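Hydroquinone dioxygenase large subunit (Pseudomonas sp., PDB 4ZXA) forms, with a small subunit, an iron(II)-dependent hydroquinone 1,2-dioxygenase with a cupin-type fold that opens the aromatic ring of hydroquinone. Local coordinates at residues F217-Y222 with M312-E317. Residues are numbered along the deposited sequence; the frame is centred on the assembly and turned at random.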
loop_
_atom_site.group_PDB
_atom_site.type_symbol
_atom_site.label_atom_id
_atom_site.label_comp_id
_atom_site.label_asym_id
_atom_site.label_seq_id
_atom_site.Cartn_x
_atom_site.Cartn_y
_atom_site.Cartn_z
ATOM N N PHE E 217 4.879 39.086 1.520
ATOM C CA PHE E 217 4.878 38.212 2.699
ATOM C C PHE E 217 5.923 37.126 2.536
ATOM O O PHE E 217 6.508 36.978 1.465
ATOM C CB PHE E 217 3.497 37.579 2.932
ATOM C CG PHE E 217 3.098 36.574 1.876
ATOM C CD1 PHE E 217 2.743 36.987 0.604
ATOM C CD2 PHE E 217 3.070 35.225 2.161
ATOM C CE1 PHE E 217 2.378 36.068 -0.376
ATOM C CE2 PHE E 217 2.696 34.303 1.199
ATOM C CZ PHE E 217 2.351 34.727 -0.076
ATOM N N SER E 218 6.173 36.367 3.593
ATOM C CA SER E 218 7.110 35.266 3.478
ATOM C C SER E 218 6.387 33.998 3.080
ATOM O O SER E 218 5.636 33.423 3.863
ATOM C CB SER E 218 7.871 35.038 4.775
ATOM O OG SER E 218 8.579 33.818 4.712
ATOM N N LEU E 219 6.630 33.567 1.852
ATOM C CA LEU E 219 6.052 32.342 1.345
ATOM C C LEU E 219 6.580 31.087 2.083
ATOM O O LEU E 219 5.819 30.168 2.364
ATOM C CB LEU E 219 6.280 32.247 -0.167
ATOM C CG LEU E 219 5.745 31.004 -0.887
ATOM C CD1 LEU E 219 4.209 30.944 -0.832
ATOM C CD2 LEU E 219 6.253 30.947 -2.332
ATOM N N PHE E 220 7.873 31.044 2.393
ATOM C CA PHE E 220 8.428 29.870 3.079
ATOM C C PHE E 220 7.818 29.720 4.478
ATOM O O PHE E 220 7.528 28.602 4.928
ATOM C CB PHE E 220 9.958 29.925 3.150
ATOM C CG PHE E 220 10.639 29.697 1.825
ATOM C CD1 PHE E 220 9.894 29.530 0.658
ATOM C CD2 PHE E 220 12.029 29.638 1.746
ATOM C CE1 PHE E 220 10.520 29.311 -0.571
ATOM C CE2 PHE E 220 12.661 29.423 0.529
ATOM C CZ PHE E 220 11.901 29.260 -0.635
ATOM N N LYS E 221 7.622 30.857 5.145
ATOM C CA LYS E 221 6.958 30.905 6.446
ATOM C C LYS E 221 5.511 30.435 6.328
ATOM O O LYS E 221 5.006 29.662 7.135
ATOM C CB LYS E 221 6.991 32.342 7.012
ATOM C CG LYS E 221 6.095 32.560 8.230
ATOM C CD LYS E 221 6.106 34.012 8.707
ATOM C CE LYS E 221 5.115 34.229 9.851
ATOM N NZ LYS E 221 5.176 35.602 10.425
ATOM N N TYR E 222 4.845 30.937 5.310
ATOM C CA TYR E 222 3.470 30.591 5.056
ATOM C C TYR E 222 3.379 29.084 4.818
ATOM O O TYR E 222 2.532 28.407 5.415
ATOM C CB TYR E 222 3.006 31.404 3.850
ATOM C CG TYR E 222 1.600 31.153 3.379
ATOM C CD1 TYR E 222 0.546 31.943 3.818
ATOM C CD2 TYR E 222 1.336 30.148 2.464
ATOM C CE1 TYR E 222 -0.727 31.726 3.370
ATOM C CE2 TYR E 222 0.071 29.915 2.026
ATOM C CZ TYR E 222 -0.958 30.706 2.470
ATOM O OH TYR E 222 -2.224 30.460 1.995
ATOM N N MET E 312 8.682 21.688 0.258
ATOM C CA MET E 312 7.905 22.761 -0.325
ATOM C C MET E 312 7.896 22.594 -1.825
ATOM O O MET E 312 8.951 22.637 -2.466
ATOM C CB MET E 312 8.496 24.105 0.062
ATOM C CG MET E 312 8.639 24.282 1.563
ATOM S SD MET E 312 9.130 25.972 1.943
ATOM C CE MET E 312 8.988 25.968 3.738
ATOM N N LEU E 313 6.712 22.366 -2.384
ATOM C CA LEU E 313 6.575 22.184 -3.826
ATOM C C LEU E 313 5.666 23.252 -4.408
ATOM O O LEU E 313 4.584 23.522 -3.891
ATOM C CB LEU E 313 6.018 20.796 -4.173
ATOM C CG LEU E 313 5.592 20.589 -5.639
ATOM C CD1 LEU E 313 6.789 20.648 -6.580
ATOM C CD2 LEU E 313 4.887 19.272 -5.821
ATOM N N MET E 314 6.110 23.867 -5.491
ATOM C CA MET E 314 5.251 24.804 -6.184
ATOM C C MET E 314 4.593 24.122 -7.379
ATOM O O MET E 314 5.289 23.679 -8.300
ATOM C CB MET E 314 6.045 26.018 -6.644
ATOM C CG MET E 314 5.250 26.921 -7.577
ATOM S SD MET E 314 3.963 27.813 -6.698
ATOM C CE MET E 314 4.919 29.012 -5.771
ATOM N N VAL E 315 3.261 24.026 -7.354
ATOM C CA VAL E 315 2.497 23.539 -8.506
ATOM C C VAL E 315 1.946 24.740 -9.277
ATOM O O VAL E 315 1.202 25.567 -8.737
ATOM C CB VAL E 315 1.329 22.597 -8.096
ATOM C CG1 VAL E 315 0.608 22.067 -9.343
ATOM C CG2 VAL E 315 1.831 21.447 -7.224
ATOM N N TRP E 316 2.342 24.857 -10.534
ATOM C CA TRP E 316 1.946 26.008 -11.321
ATOM C C TRP E 316 0.794 25.622 -12.265
ATOM O O TRP E 316 0.972 24.865 -13.216
ATOM C CB TRP E 316 3.142 26.546 -12.089
ATOM C CG TRP E 316 2.846 27.666 -13.034
ATOM C CD1 TRP E 316 1.989 28.722 -12.844
ATOM C CD2 TRP E 316 3.418 27.842 -14.335
ATOM N NE1 TRP E 316 2.004 29.549 -13.952
ATOM C CE2 TRP E 316 2.870 29.025 -14.880
ATOM C CE3 TRP E 316 4.332 27.108 -15.099
ATOM C CZ2 TRP E 316 3.213 29.488 -16.146
ATOM C CZ3 TRP E 316 4.670 27.571 -16.363
ATOM C CH2 TRP E 316 4.107 28.751 -16.872
ATOM N N GLU E 317 -0.390 26.143 -11.987
ATOM C CA GLU E 317 -1.573 25.729 -12.716
ATOM C C GLU E 317 -2.013 26.769 -13.729
ATOM O O GLU E 317 -1.669 27.953 -13.623
ATOM C CB GLU E 317 -2.713 25.428 -11.744
ATOM C CG GLU E 317 -2.519 24.136 -10.955
ATOM C CD GLU E 317 -3.690 23.843 -10.033
ATOM O OE1 GLU E 317 -4.719 24.549 -10.143
ATOM O OE2 GLU E 317 -3.578 22.924 -9.190
#
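Met312 reaches across from its strand and lays its thioether against Phe220, in the first turn of the helix that begins at Leu219. The sulfur, SD, sits 4.3 Å from the centre of the Phe220 ring and 30° off the ring normal, an oblique Met-aromatic contact in which SD comes nearest to CG and CD1. From Met312 SD to Phe220 CD1 is 3.9 Å. The Met312 chain stays extended beyond CG (chi2 -172°, chi3 172°), which carries CE past the ring to the helix backbone, close to Phe220 O and CA. An alanine in place of Met312 would probably leave this side of the Phe220 ring without its sulfur partner and open a gap between helix and strand. Two residues along the strand, on the same side, Met314 makes the second touch: its chain bends at chi2 and chi3, and CE meets Leu219 CD2 at 4.2 Å, the two side chains crossing at about a right angle. No hydrogen bond joins the two segments, so this buried contact is apolar packing.

The start of the helix is fixed by Ser218, the N-cap, whose OG accepts from Lys221 N at 3.1 Å, while Tyr222 N bonds to Ser218 O at 3.0 Å. Lys221, whose CB points away from the strand, reaches Glu201 with NZ in a salt bridge. The Phe220 ring also meets that of Phe14 of the small subunit, the two planes nearly parallel, and Phe217 and Ser218 pair antiparallel with a strand of that subunit. On the other side of the contact, strand 310-318 runs between strands 241-249 and 262-266 in an antiparallel sheet of the cupin fold, and the side chain of Met314 lies about 10 Å from the bound 4-hydroxybenzonitrile; helix 219-224 thus packs on that sheet beside the subunit interface.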